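Local coordinates for ABC transporter substrate-binding protein (PDB 6TFQ), which probably serves as the solute-binding component of an ABC importer for peptides or related small molecules, and here holds a sugar-amino acid conjugate, at residues Ala11-Thr16 and Phe203-Ala208; Asn299-Asp304 and Lys436-Trp441; Asn419-Gln424 and Lys442-Leu447. All coordinates share one frame; numbering follows the deposited sequence.

Interactions 2 and 3 share helix 434-451 and have centres about 11 Å apart, whereas interaction 1 lies on the opposite side of the chain's centre, its centre about 36 Å from that of interaction 2. The neighbouring pair is tied by a salt bridge between D304 OD2 and K446 NZ (2.8 Å). All three are partly buried, each combining two buried residues with more accessible ones. None has a hydrogen bond between its segments, yet the chemistry differs: 11-16 and 203-208 meet at strand ends through a ring, a water and a sugar; 299-304 sets a type II turn with glycine at its third position against an indole; 419-424 and 442-447 pack two helices through alanines and aliphatic carbons.

Interaction 1 of 3, residues Ala11-Thr16 and Phe203-Ala208; sequences ASEDVT and FLNNEA. With GLC (alpha-D-glucopyranose), chain C.
With its CG anti to the carbonyl carbon (chi1 -67°) and the chain bent at chi2, E13 turns its carboxylate back over N205, whose CG lies anti to the backbone N (chi1 -157°), carrying the amide to where ND2 meets the bound glucose and OD1 lies by the A11-S12 peptide. The two side chains cross at about a right angle, and E13 OE2 meets N205 CB at 3.4 Å, a carbon contact and not a hydrogen bond. The polar link runs through the glucose. Glucose O2 donates to E13 OE2 (2.8 Å) and O1 does so weakly, while N205 ND2 donates to glucose O1 (2.8 Å) and is also bonded to the carbonyl of Q338. A water makes a second bridge: it donates to E13 OE1 at 2.9 Å and weakly to F203 O, and accepts from N205 N at 3.0 Å.

Further along, the loop passes over one face of the F203 ring. D14 CA sits 3.6 Å from the ring centroid and only 1° off the normal, a CH-pi contact. V15 CG2 arrives obliquely at F203 CZ (3.4 Å). D14 OD1 takes the V15 backbone N at 2.9 Å, as well as the N of G178, which steadies the residue presenting its CA to the ring.

The contact joins loops at the C-terminal ends of two neighbouring parallel strands, 5-10 and 198-203, of the mixed sheet. Its apolar half is direct, but without sugar and water E13 and N205 would share no polar bond, so their link is probably conditional on what is bound.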
ATOM      1  N   ALA A  11     -13.575   0.606  -5.263  1.00 41.90           N
ATOM      2  CA  ALA A  11     -13.034   0.719  -6.629  1.00 41.94           C
ATOM      3  C   ALA A  11     -12.160  -0.527  -6.909  1.00 44.29           C
ATOM      4  O   ALA A  11     -10.940  -0.474  -6.851  1.00 44.35           O
ATOM      5  CB  ALA A  11     -12.231   2.012  -6.780  1.00 41.97           C
ATOM      6  N   SER A  12     -12.812  -1.659  -7.155  1.00 40.48           N
ATOM      7  CA  SER A  12     -12.182  -2.948  -7.418  1.00 39.91           C
ATOM      8  C   SER A  12     -13.139  -3.857  -8.187  1.00 42.89           C
ATOM      9  O   SER A  12     -14.351  -3.703  -8.078  1.00 41.99           O
ATOM     10  CB  SER A  12     -11.783  -3.617  -6.102  1.00 43.07           C
ATOM     11  OG  SER A  12     -11.116  -4.851  -6.307  1.00 42.37           O
ATOM     12  N   GLU A  13     -12.585  -4.819  -8.939  1.00 40.28           N
ATOM     13  CA  GLU A  13     -13.349  -5.793  -9.713  1.00 39.98           C
ATOM     14  C   GLU A  13     -13.546  -7.092  -8.969  1.00 43.63           C
ATOM     15  O   GLU A  13     -14.519  -7.797  -9.226  1.00 42.96           O
ATOM     16  CB  GLU A  13     -12.664  -6.095 -11.075  1.00 41.21           C
ATOM     17  CG  GLU A  13     -12.637  -4.920 -12.046  1.00 44.83           C
ATOM     18  CD  GLU A  13     -13.961  -4.458 -12.632  1.00 55.10           C
ATOM     19  OE1 GLU A  13     -15.016  -5.060 -12.325  1.00 50.65           O
ATOM     20  OE2 GLU A  13     -13.935  -3.483 -13.415  1.00 47.41           O
ATOM     21  N   ASP A  14     -12.609  -7.444  -8.075  1.00 40.67           N
ATOM     22  CA  ASP A  14     -12.657  -8.754  -7.421  1.00 40.78           C
ATOM     23  C   ASP A  14     -11.608  -8.880  -6.333  1.00 47.20           C
ATOM     24  O   ASP A  14     -10.743  -8.020  -6.189  1.00 47.17           O
ATOM     25  CB  ASP A  14     -12.348  -9.841  -8.510  1.00 41.28           C
ATOM     26  CG  ASP A  14     -13.038 -11.185  -8.340  1.00 47.12           C
ATOM     27  OD1 ASP A  14     -13.607 -11.437  -7.252  1.00 48.68           O
ATOM     28  OD2 ASP A  14     -13.009 -11.980  -9.286  1.00 49.36           O
ATOM     29  N   VAL A  15     -11.670 -10.001  -5.601  1.00 45.84           N
ATOM     30  CA  VAL A  15     -10.683 -10.433  -4.622  1.00 46.42           C
ATOM     31  C   VAL A  15      -9.623 -11.170  -5.439  1.00 48.05           C
ATOM     32  O   VAL A  15      -9.976 -12.058  -6.221  1.00 47.58           O
ATOM     33  CB  VAL A  15     -11.245 -11.495  -3.634  1.00 52.20           C
ATOM     34  CG1 VAL A  15     -10.280 -11.744  -2.480  1.00 52.33           C
ATOM     35  CG2 VAL A  15     -12.626 -11.154  -3.137  1.00 52.28           C
ATOM     36  N   THR A  16      -8.349 -10.899  -5.193  1.00 43.05           N
ATOM     37  CA  THR A  16      -7.297 -11.683  -5.836  1.00 43.70           C
ATOM     38  C   THR A  16      -6.814 -12.696  -4.781  1.00 46.42           C
ATOM     39  O   THR A  16      -6.820 -13.892  -5.022  1.00 45.73           O
ATOM     40  CB  THR A  16      -6.149 -10.779  -6.351  1.00 49.24           C
ATOM     41  OG1 THR A  16      -6.695  -9.793  -7.218  1.00 47.11           O
ATOM     42  CG2 THR A  16      -5.048 -11.572  -7.058  1.00 44.96           C
ATOM     43  N   PHE A 203     -17.838  -5.055  -5.067  1.00 39.35           N
ATOM     44  CA  PHE A 203     -16.933  -4.692  -6.165  1.00 38.39           C
ATOM     45  C   PHE A 203     -17.693  -3.813  -7.149  1.00 43.16           C
ATOM     46  O   PHE A 203     -18.528  -4.305  -7.889  1.00 43.13           O
ATOM     47  CB  PHE A 203     -16.354  -5.966  -6.837  1.00 39.65           C
ATOM     48  CG  PHE A 203     -15.544  -6.763  -5.843  1.00 40.73           C
ATOM     49  CD1 PHE A 203     -14.427  -6.205  -5.223  1.00 42.04           C
ATOM     50  CD2 PHE A 203     -15.922  -8.059  -5.490  1.00 42.29           C
ATOM     51  CE1 PHE A 203     -13.712  -6.915  -4.251  1.00 42.77           C
ATOM     52  CE2 PHE A 203     -15.204  -8.771  -4.519  1.00 44.94           C
ATOM     53  CZ  PHE A 203     -14.110  -8.186  -3.898  1.00 42.43           C
ATOM     54  N   LEU A 204     -17.468  -2.493  -7.067  1.00 40.88           N
ATOM     55  CA  LEU A 204     -18.143  -1.487  -7.879  1.00 40.31           C
ATOM     56  C   LEU A 204     -17.115  -0.511  -8.463  1.00 42.88           C
ATOM     57  O   LEU A 204     -17.066   0.658  -8.073  1.00 41.24           O
ATOM     58  CB  LEU A 204     -19.227  -0.761  -7.043  1.00 40.35           C
ATOM     59  CG  LEU A 204     -20.433  -1.597  -6.584  1.00 44.98           C
ATOM     60  CD1 LEU A 204     -21.293  -0.801  -5.623  1.00 45.46           C
ATOM     61  CD2 LEU A 204     -21.289  -2.088  -7.802  1.00 47.83           C
ATOM     62  N   ASN A 205     -16.287  -1.018  -9.392  1.00 40.09           N
ATOM     63  CA  ASN A 205     -15.203  -0.279 -10.030  1.00 41.23           C
ATOM     64  C   ASN A 205     -15.633   1.025 -10.714  1.00 43.96           C
ATOM     65  O   ASN A 205     -14.999   2.064 -10.500  1.00 43.20           O
ATOM     66  CB  ASN A 205     -14.423  -1.170 -11.019  1.00 40.91           C
ATOM     67  CG  ASN A 205     -13.028  -0.629 -11.254  1.00 49.62           C
ATOM     68  OD1 ASN A 205     -12.254  -0.454 -10.313  1.00 44.86           O
ATOM     69  ND2 ASN A 205     -12.686  -0.308 -12.504  1.00 36.96           N
ATOM     70  N   ASN A 206     -16.703   0.968 -11.510  1.00 40.27           N
ATOM     71  CA  ASN A 206     -17.236   2.126 -12.217  1.00 39.82           C
ATOM     72  C   ASN A 206     -17.704   3.188 -11.201  1.00 42.59           C
ATOM     73  O   ASN A 206     -18.575   2.902 -10.371  1.00 42.82           O
ATOM     74  CB  ASN A 206     -18.348   1.703 -13.171  1.00 36.99           C
ATOM     75  CG  ASN A 206     -18.871   2.862 -13.970  1.00 50.33           C
ATOM     76  OD1 ASN A 206     -19.711   3.636 -13.505  1.00 47.56           O
ATOM     77  ND2 ASN A 206     -18.374   3.017 -15.182  1.00 41.74           N
ATOM     78  N   GLU A 207     -17.064   4.389 -11.234  1.00 39.45           N
ATOM     79  CA  GLU A 207     -17.308   5.507 -10.307  1.00 39.71           C
ATOM     80  C   GLU A 207     -18.725   6.057 -10.337  1.00 43.24           C
ATOM     81  O   GLU A 207     -19.278   6.314  -9.274  1.00 41.79           O
ATOM     82  CB  GLU A 207     -16.308   6.665 -10.524  1.00 40.19           C
ATOM     83  CG  GLU A 207     -14.916   6.374  -9.997  1.00 48.91           C
ATOM     84  CD  GLU A 207     -13.894   7.479 -10.188  1.00 59.19           C
ATOM     85  OE1 GLU A 207     -14.232   8.530 -10.775  1.00 53.40           O
ATOM     86  OE2 GLU A 207     -12.739   7.286  -9.752  1.00 59.17           O
ATOM     87  N   ALA A 208     -19.297   6.263 -11.538  1.00 41.94           N
ATOM     88  CA  ALA A 208     -20.652   6.807 -11.683  1.00 41.90           C
ATOM     89  C   ALA A 208     -21.684   5.829 -11.098  1.00 45.12           C
ATOM     90  O   ALA A 208     -22.566   6.264 -10.362  1.00 45.38           O
ATOM     91  CB  ALA A 208     -20.955   7.138 -13.149  1.00 42.42           C
TER
HETATM   92  C1  GLC C 601     -16.052  -0.261 -14.988  1.00 90.57           C
HETATM   93  C2  GLC C 601     -16.937  -1.500 -14.790  1.00 91.16           C
HETATM   94  C3  GLC C 601     -18.082  -1.526 -15.798  1.00 94.25           C
HETATM   95  C4  GLC C 601     -18.213  -0.194 -16.531  1.00 96.04           C
HETATM   96  C5  GLC C 601     -16.907   0.163 -17.245  1.00 95.71           C
HETATM   97  C6  GLC C 601     -16.846   1.599 -17.724  1.00 96.46           C
HETATM   98  O1  GLC C 601     -14.888  -0.352 -14.247  1.00 87.45           O
HETATM   99  O2  GLC C 601     -16.180  -2.701 -14.870  1.00 89.37           O
HETATM  100  O3  GLC C 601     -19.304  -1.841 -15.136  1.00 95.47           O
HETATM  101  O4  GLC C 601     -19.278  -0.266 -17.472  1.00 97.87           O
HETATM  102  O5  GLC C 601     -15.773  -0.044 -16.376  1.00 94.30           O
HETATM  103  O6  GLC C 601     -15.535   1.980 -18.128  1.00 96.59           O
HETATM  104  O   HOH W   1     -16.911  -3.669 -10.612  1.00 44.61           O

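Interaction 2 of 3, residues Asn299-Asp304 and Lys436-Trp441; sequences NNLGFD and KQIELW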
ATOM      1  N   ASN A 299       5.501  12.098   3.952  1.00 49.38           N
ATOM      2  CA  ASN A 299       5.374  11.766   5.378  1.00 49.73           C
ATOM      3  C   ASN A 299       6.497  10.854   5.918  1.00 54.23           C
ATOM      4  O   ASN A 299       6.487  10.529   7.108  1.00 56.66           O
ATOM      5  CB  ASN A 299       3.984  11.161   5.660  1.00 50.52           C
ATOM      6  CG  ASN A 299       3.854   9.681   5.361  1.00 67.71           C
ATOM      7  OD1 ASN A 299       4.649   9.058   4.634  1.00 58.56           O
ATOM      8  ND2 ASN A 299       2.843   9.080   5.939  1.00 64.05           N
ATOM      9  N   ASN A 300       7.428  10.419   5.048  1.00 48.18           N
ATOM     10  CA  ASN A 300       8.533   9.545   5.413  1.00 48.40           C
ATOM     11  C   ASN A 300       9.618  10.187   6.252  1.00 55.52           C
ATOM     12  O   ASN A 300      10.063  11.307   5.972  1.00 55.14           O
ATOM     13  CB  ASN A 300       9.194   8.942   4.177  1.00 48.04           C
ATOM     14  CG  ASN A 300       8.458   7.790   3.536  1.00 63.76           C
ATOM     15  OD1 ASN A 300       9.020   6.735   3.331  1.00 62.14           O
ATOM     16  ND2 ASN A 300       7.195   7.963   3.193  1.00 57.45           N
ATOM     17  N   LEU A 301      10.122   9.402   7.227  1.00 53.21           N
ATOM     18  CA  LEU A 301      11.277   9.723   8.054  1.00 53.60           C
ATOM     19  C   LEU A 301      12.419   9.611   7.033  1.00 54.36           C
ATOM     20  O   LEU A 301      12.532   8.574   6.385  1.00 52.50           O
ATOM     21  CB  LEU A 301      11.431   8.618   9.131  1.00 54.50           C
ATOM     22  CG  LEU A 301      12.009   9.003  10.493  1.00 61.54           C
ATOM     23  CD1 LEU A 301      11.536   8.023  11.572  1.00 61.71           C
ATOM     24  CD2 LEU A 301      13.539   9.035  10.469  1.00 67.32           C
ATOM     25  N   GLY A 302      13.182  10.690   6.841  1.00 50.56           N
ATOM     26  CA  GLY A 302      14.273  10.738   5.868  1.00 49.89           C
ATOM     27  C   GLY A 302      13.910  11.356   4.525  1.00 52.63           C
ATOM     28  O   GLY A 302      14.737  11.358   3.608  1.00 52.51           O
ATOM     29  N   PHE A 303      12.679  11.903   4.398  1.00 47.91           N
ATOM     30  CA  PHE A 303      12.186  12.562   3.179  1.00 47.39           C
ATOM     31  C   PHE A 303      13.072  13.745   2.772  1.00 52.50           C
ATOM     32  O   PHE A 303      13.459  14.547   3.628  1.00 54.18           O
ATOM     33  CB  PHE A 303      10.728  13.026   3.357  1.00 48.16           C
ATOM     34  CG  PHE A 303      10.168  13.817   2.203  1.00 48.66           C
ATOM     35  CD1 PHE A 303       9.829  13.189   1.004  1.00 48.62           C
ATOM     36  CD2 PHE A 303       9.964  15.191   2.311  1.00 49.40           C
ATOM     37  CE1 PHE A 303       9.310  13.919  -0.064  1.00 48.59           C
ATOM     38  CE2 PHE A 303       9.457  15.926   1.232  1.00 51.47           C
ATOM     39  CZ  PHE A 303       9.128  15.280   0.049  1.00 48.42           C
ATOM     40  N   ASP A 304      13.363  13.870   1.465  1.00 47.45           N
ATOM     41  CA  ASP A 304      14.196  14.963   0.967  1.00 46.78           C
ATOM     42  C   ASP A 304      13.363  15.999   0.187  1.00 49.15           C
ATOM     43  O   ASP A 304      13.087  15.789  -1.002  1.00 45.59           O
ATOM     44  CB  ASP A 304      15.365  14.411   0.132  1.00 48.13           C
ATOM     45  CG  ASP A 304      16.445  15.405  -0.277  1.00 51.48           C
ATOM     46  OD1 ASP A 304      16.352  16.583   0.117  1.00 49.93           O
ATOM     47  OD2 ASP A 304      17.371  15.001  -1.006  1.00 56.82           O
ATOM     48  N   LYS A 436      22.482  11.456  10.554  1.00 70.48           N
ATOM     49  CA  LYS A 436      23.332  10.899   9.476  1.00 69.04           C
ATOM     50  C   LYS A 436      22.643   9.753   8.684  1.00 68.47           C
ATOM     51  O   LYS A 436      23.055   9.435   7.562  1.00 66.98           O
ATOM     52  CB  LYS A 436      24.737  10.492   9.956  1.00 72.82           C
ATOM     53  CG  LYS A 436      24.814   9.737  11.280  1.00 89.13           C
ATOM     54  CD  LYS A 436      25.854  10.385  12.202  1.00 93.86           C
ATOM     55  CE  LYS A 436      26.524   9.401  13.128  1.00101.49           C
ATOM     56  NZ  LYS A 436      27.627   8.666  12.457  1.00112.38           N
ATOM     57  N   GLN A 437      21.589   9.163   9.276  1.00 62.51           N
ATOM     58  CA  GLN A 437      20.751   8.135   8.682  1.00 60.74           C
ATOM     59  C   GLN A 437      19.885   8.863   7.637  1.00 62.92           C
ATOM     60  O   GLN A 437      19.805   8.425   6.485  1.00 60.15           O
ATOM     61  CB  GLN A 437      19.875   7.471   9.760  1.00 60.89           C
ATOM     62  CG  GLN A 437      18.954   6.406   9.193  1.00 60.98           C
ATOM     63  CD  GLN A 437      18.108   5.692  10.211  1.00 79.33           C
ATOM     64  OE1 GLN A 437      17.363   6.304  10.984  1.00 75.36           O
ATOM     65  NE2 GLN A 437      18.155   4.367  10.180  1.00 71.95           N
ATOM     66  N   ILE A 438      19.296  10.012   8.056  1.00 59.10           N
ATOM     67  CA  ILE A 438      18.481  10.901   7.244  1.00 58.60           C
ATOM     68  C   ILE A 438      19.325  11.445   6.075  1.00 62.35           C
ATOM     69  O   ILE A 438      18.803  11.554   4.967  1.00 60.68           O
ATOM     70  CB  ILE A 438      17.817  12.006   8.129  1.00 61.69           C
ATOM     71  CG1 ILE A 438      16.543  11.445   8.822  1.00 61.53           C
ATOM     72  CG2 ILE A 438      17.493  13.297   7.341  1.00 62.20           C
ATOM     73  CD1 ILE A 438      15.955  12.290   9.994  1.00 70.34           C
ATOM     74  N   GLU A 439      20.628  11.750   6.316  1.00 58.79           N
ATOM     75  CA  GLU A 439      21.510  12.254   5.264  1.00 58.66           C
ATOM     76  C   GLU A 439      21.788  11.208   4.169  1.00 60.01           C
ATOM     77  O   GLU A 439      21.831  11.566   2.989  1.00 58.21           O
ATOM     78  CB  GLU A 439      22.805  12.847   5.840  1.00 61.19           C
ATOM     79  CG  GLU A 439      23.188  14.197   5.235  1.00 76.11           C
ATOM     80  CD  GLU A 439      22.093  15.246   5.064  1.00 95.56           C
ATOM     81  OE1 GLU A 439      21.366  15.538   6.044  1.00 77.40           O
ATOM     82  OE2 GLU A 439      21.972  15.782   3.938  1.00 87.89           O
ATOM     83  N   LEU A 440      21.953   9.924   4.558  1.00 55.67           N
ATOM     84  CA  LEU A 440      22.158   8.815   3.615  1.00 54.56           C
ATOM     85  C   LEU A 440      20.879   8.569   2.792  1.00 54.88           C
ATOM     86  O   LEU A 440      20.979   8.292   1.599  1.00 53.59           O
ATOM     87  CB  LEU A 440      22.610   7.527   4.330  1.00 54.61           C
ATOM     88  CG  LEU A 440      24.046   7.511   4.875  1.00 59.10           C
ATOM     89  CD1 LEU A 440      24.172   6.512   6.021  1.00 59.27           C
ATOM     90  CD2 LEU A 440      25.062   7.232   3.771  1.00 58.61           C
ATOM     91  N   TRP A 441      19.695   8.735   3.420  1.00 49.88           N
ATOM     92  CA  TRP A 441      18.400   8.609   2.761  1.00 49.76           C
ATOM     93  C   TRP A 441      18.198   9.723   1.732  1.00 52.53           C
ATOM     94  O   TRP A 441      17.682   9.460   0.643  1.00 52.19           O
ATOM     95  CB  TRP A 441      17.247   8.582   3.781  1.00 48.31           C
ATOM     96  CG  TRP A 441      17.026   7.247   4.440  1.00 49.44           C
ATOM     97  CD1 TRP A 441      17.174   6.013   3.872  1.00 52.06           C
ATOM     98  CD2 TRP A 441      16.491   7.022   5.747  1.00 49.54           C
ATOM     99  NE1 TRP A 441      16.821   5.033   4.764  1.00 51.38           N
ATOM    100  CE2 TRP A 441      16.381   5.621   5.921  1.00 53.26           C
ATOM    101  CE3 TRP A 441      16.092   7.869   6.797  1.00 50.94           C
ATOM    102  CZ2 TRP A 441      15.915   5.048   7.114  1.00 52.31           C
ATOM    103  CZ3 TRP A 441      15.609   7.299   7.970  1.00 52.39           C
ATOM    104  CH2 TRP A 441      15.505   5.906   8.110  1.00 52.64           C
TER
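The indole of W441 meets L301 and G302 along its six-membered ring, while Q437 CG lies over one face, 3.6 Å above the plane and offset toward the rim. G302 CA approaches CE3 of W441 obliquely at 3.5 Å, and L301 CD2 reaches CZ3 at 3.7 Å. These two residues form the centre of a type II beta turn from N300 to F303, closed by F303 N bonding to N300 O at 3.1 Å. The turn lies against helix 434-451, where Q445 NE2 bonds to G302 O and Q445 OE1 accepts from D304 N. W441 CG stands anti to the carbonyl carbon (chi1 -80°), which directs the ring toward the loop.

G302 has the turn's positive phi (97°). A beta carbon here would fall 2.3 Å from W441 CE3 and would also press on the carbonyl oxygen of L301, so both the turn and the indole exclude a side chain. Beside the ring, I438 CG1 packs on G302 CA at 3.8 Å.

The indole also touches A428 of helix 422-430 and L396 of helix 392-400, so it is packed between the turn and two further helices. An alanine in place of W441 would probably open a gap beside G302 CA and leave L301 CD2 without its main apolar partner. L301 CD2 also touches I438 CD1, 4.1 Å away, the side chains crossing at about a right angle.

Interaction 3 of 3, residues Asn419-Gln424 and Lys442-Leu447; sequences NVADKQ and KEAQKL
The backbone bond from L447 N to E443 O, 3.1 Å, fixes the helical turn that offers both side chains to Q424; no hydrogen bond joins the two segments. L447 CD1 is 3.5 Å from Q424 CD and nearly as close to both OE1 and NE2, which shows the methyl seated over the face of the amide. The bend of Q424 at chi2 (76°) folds the amide over this methyl and leaves CG beside E443 OE2 (3.8 Å), with the amide and carboxylate planes 70° apart.

Next to this the packing rests on small residues. A421 CB meets A444 CB at 3.9 Å, and Q424 CB meets A444 CB at 4.0 Å, letting the backbones approach to 5.0 Å between A421 CA and A444 CA. At the other end V420 CG2 lies 3.5 Å from L447 O, a van der Waals contact of methyl with carbonyl oxygen.

A421 holds the N-cap position of helix 422-430, which runs roughly antiparallel to helix 434-451 after a short connection. This is an alpha-hairpin whose open end, at V420, lies about 4 Å, side chain to side chain, from C418 and C453, residues seen to bind magnesium.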
ATOM      1  N   ASN A 419      19.462   1.208 -10.043  1.00 47.17           N
ATOM      2  CA  ASN A 419      20.636   0.590  -9.436  1.00 48.20           C
ATOM      3  C   ASN A 419      21.672   1.632  -8.961  1.00 53.60           C
ATOM      4  O   ASN A 419      22.826   1.266  -8.743  1.00 56.33           O
ATOM      5  CB  ASN A 419      21.270  -0.411 -10.447  1.00 49.73           C
ATOM      6  CG  ASN A 419      21.883   0.209 -11.699  1.00 68.29           C
ATOM      7  OD1 ASN A 419      21.664   1.379 -12.047  1.00 61.74           O
ATOM      8  ND2 ASN A 419      22.675  -0.573 -12.412  1.00 62.99           N
ATOM      9  N   VAL A 420      21.273   2.910  -8.806  1.00 48.93           N
ATOM     10  CA  VAL A 420      22.191   4.015  -8.454  1.00 48.98           C
ATOM     11  C   VAL A 420      22.318   4.333  -6.944  1.00 52.87           C
ATOM     12  O   VAL A 420      23.218   5.083  -6.565  1.00 53.19           O
ATOM     13  CB  VAL A 420      21.866   5.327  -9.235  1.00 52.16           C
ATOM     14  CG1 VAL A 420      22.175   5.186 -10.723  1.00 52.22           C
ATOM     15  CG2 VAL A 420      20.428   5.793  -9.001  1.00 50.98           C
ATOM     16  N   ALA A 421      21.435   3.800  -6.096  1.00 49.46           N
ATOM     17  CA  ALA A 421      21.448   4.161  -4.679  1.00 48.87           C
ATOM     18  C   ALA A 421      21.550   2.974  -3.703  1.00 53.14           C
ATOM     19  O   ALA A 421      21.239   3.134  -2.521  1.00 53.10           O
ATOM     20  CB  ALA A 421      20.221   5.012  -4.369  1.00 48.49           C
ATOM     21  N   ASP A 422      22.046   1.816  -4.174  1.00 49.23           N
ATOM     22  CA  ASP A 422      22.175   0.610  -3.350  1.00 48.98           C
ATOM     23  C   ASP A 422      22.997   0.810  -2.077  1.00 54.08           C
ATOM     24  O   ASP A 422      22.541   0.431  -0.994  1.00 52.23           O
ATOM     25  CB  ASP A 422      22.760  -0.555  -4.164  1.00 50.33           C
ATOM     26  CG  ASP A 422      21.875  -1.139  -5.249  1.00 52.39           C
ATOM     27  OD1 ASP A 422      20.732  -0.644  -5.435  1.00 50.46           O
ATOM     28  OD2 ASP A 422      22.327  -2.065  -5.927  1.00 58.97           O
ATOM     29  N   LYS A 423      24.212   1.396  -2.215  1.00 52.17           N
ATOM     30  CA  LYS A 423      25.136   1.633  -1.107  1.00 53.01           C
ATOM     31  C   LYS A 423      24.552   2.563  -0.048  1.00 55.69           C
ATOM     32  O   LYS A 423      24.642   2.247   1.141  1.00 55.88           O
ATOM     33  CB  LYS A 423      26.512   2.118  -1.607  1.00 56.85           C
ATOM     34  CG  LYS A 423      27.314   1.027  -2.318  1.00 77.70           C
ATOM     35  CD  LYS A 423      28.546   1.581  -3.027  1.00 92.26           C
ATOM     36  CE  LYS A 423      29.267   0.521  -3.828  1.00104.90           C
ATOM     37  NZ  LYS A 423      30.520   1.042  -4.436  1.00114.26           N
ATOM     38  N   GLN A 424      23.909   3.671  -0.479  1.00 50.35           N
ATOM     39  CA  GLN A 424      23.281   4.651   0.415  1.00 50.19           C
ATOM     40  C   GLN A 424      22.083   4.042   1.158  1.00 54.63           C
ATOM     41  O   GLN A 424      21.937   4.284   2.356  1.00 54.93           O
ATOM     42  CB  GLN A 424      22.865   5.929  -0.344  1.00 51.18           C
ATOM     43  CG  GLN A 424      24.039   6.748  -0.917  1.00 52.53           C
ATOM     44  CD  GLN A 424      24.657   6.158  -2.174  1.00 59.55           C
ATOM     45  OE1 GLN A 424      24.123   5.247  -2.814  1.00 57.77           O
ATOM     46  NE2 GLN A 424      25.799   6.673  -2.570  1.00 51.88           N
ATOM     47  N   LYS A 442      18.625  10.960   2.075  1.00 48.32           N
ATOM     48  CA  LYS A 442      18.551  12.137   1.198  1.00 47.60           C
ATOM     49  C   LYS A 442      19.515  11.980   0.020  1.00 51.98           C
ATOM     50  O   LYS A 442      19.170  12.358  -1.098  1.00 51.09           O
ATOM     51  CB  LYS A 442      18.839  13.433   1.966  1.00 49.03           C
ATOM     52  CG  LYS A 442      17.716  13.863   2.886  1.00 54.16           C
ATOM     53  CD  LYS A 442      18.015  15.211   3.533  1.00 61.76           C
ATOM     54  CE  LYS A 442      16.808  15.710   4.281  1.00 61.83           C
ATOM     55  NZ  LYS A 442      16.998  17.095   4.775  1.00 72.25           N
ATOM     56  N   GLU A 443      20.716  11.406   0.274  1.00 49.61           N
ATOM     57  CA  GLU A 443      21.720  11.110  -0.754  1.00 50.00           C
ATOM     58  C   GLU A 443      21.114  10.123  -1.771  1.00 51.14           C
ATOM     59  O   GLU A 443      21.264  10.322  -2.978  1.00 51.17           O
ATOM     60  CB  GLU A 443      22.969  10.474  -0.124  1.00 51.99           C
ATOM     61  CG  GLU A 443      23.949  11.445   0.501  1.00 66.54           C
ATOM     62  CD  GLU A 443      25.091  10.747   1.217  1.00 85.26           C
ATOM     63  OE1 GLU A 443      25.420  11.169   2.349  1.00 71.52           O
ATOM     64  OE2 GLU A 443      25.651   9.776   0.654  1.00 76.71           O
ATOM     65  N   ALA A 444      20.426   9.066  -1.269  1.00 45.91           N
ATOM     66  CA  ALA A 444      19.753   8.058  -2.097  1.00 45.47           C
ATOM     67  C   ALA A 444      18.690   8.724  -2.989  1.00 48.01           C
ATOM     68  O   ALA A 444      18.706   8.517  -4.198  1.00 47.59           O
ATOM     69  CB  ALA A 444      19.129   6.968  -1.229  1.00 45.82           C
ATOM     70  N   GLN A 445      17.855   9.605  -2.406  1.00 44.57           N
ATOM     71  CA  GLN A 445      16.811  10.330  -3.137  1.00 44.64           C
ATOM     72  C   GLN A 445      17.353  11.215  -4.262  1.00 49.43           C
ATOM     73  O   GLN A 445      16.804  11.167  -5.364  1.00 48.58           O
ATOM     74  CB  GLN A 445      15.918  11.126  -2.186  1.00 45.08           C
ATOM     75  CG  GLN A 445      14.927  10.228  -1.467  1.00 45.05           C
ATOM     76  CD  GLN A 445      14.383  10.906  -0.238  1.00 50.52           C
ATOM     77  OE1 GLN A 445      13.402  11.644  -0.288  1.00 45.85           O
ATOM     78  NE2 GLN A 445      15.011  10.665   0.893  1.00 43.91           N
ATOM     79  N   LYS A 446      18.455  11.970  -4.003  1.00 47.26           N
ATOM     80  CA  LYS A 446      19.089  12.828  -5.013  1.00 47.35           C
ATOM     81  C   LYS A 446      19.631  12.010  -6.191  1.00 49.70           C
ATOM     82  O   LYS A 446      19.467  12.427  -7.341  1.00 49.34           O
ATOM     83  CB  LYS A 446      20.177  13.729  -4.407  1.00 49.36           C
ATOM     84  CG  LYS A 446      19.616  14.875  -3.581  1.00 51.44           C
ATOM     85  CD  LYS A 446      20.729  15.757  -3.031  1.00 53.85           C
ATOM     86  CE  LYS A 446      20.204  16.928  -2.221  1.00 58.37           C
ATOM     87  NZ  LYS A 446      19.687  16.509  -0.888  1.00 52.04           N
ATOM     88  N   LEU A 447      20.236  10.839  -5.903  1.00 46.13           N
ATOM     89  CA  LEU A 447      20.758   9.921  -6.924  1.00 46.83           C
ATOM     90  C   LEU A 447      19.637   9.312  -7.790  1.00 48.94           C
ATOM     91  O   LEU A 447      19.786   9.250  -9.010  1.00 47.30           O
ATOM     92  CB  LEU A 447      21.626   8.808  -6.299  1.00 47.31           C
ATOM     93  CG  LEU A 447      22.982   9.226  -5.702  1.00 52.78           C
ATOM     94  CD1 LEU A 447      23.492   8.171  -4.752  1.00 52.96           C
ATOM     95  CD2 LEU A 447      24.032   9.485  -6.788  1.00 54.42           C
TER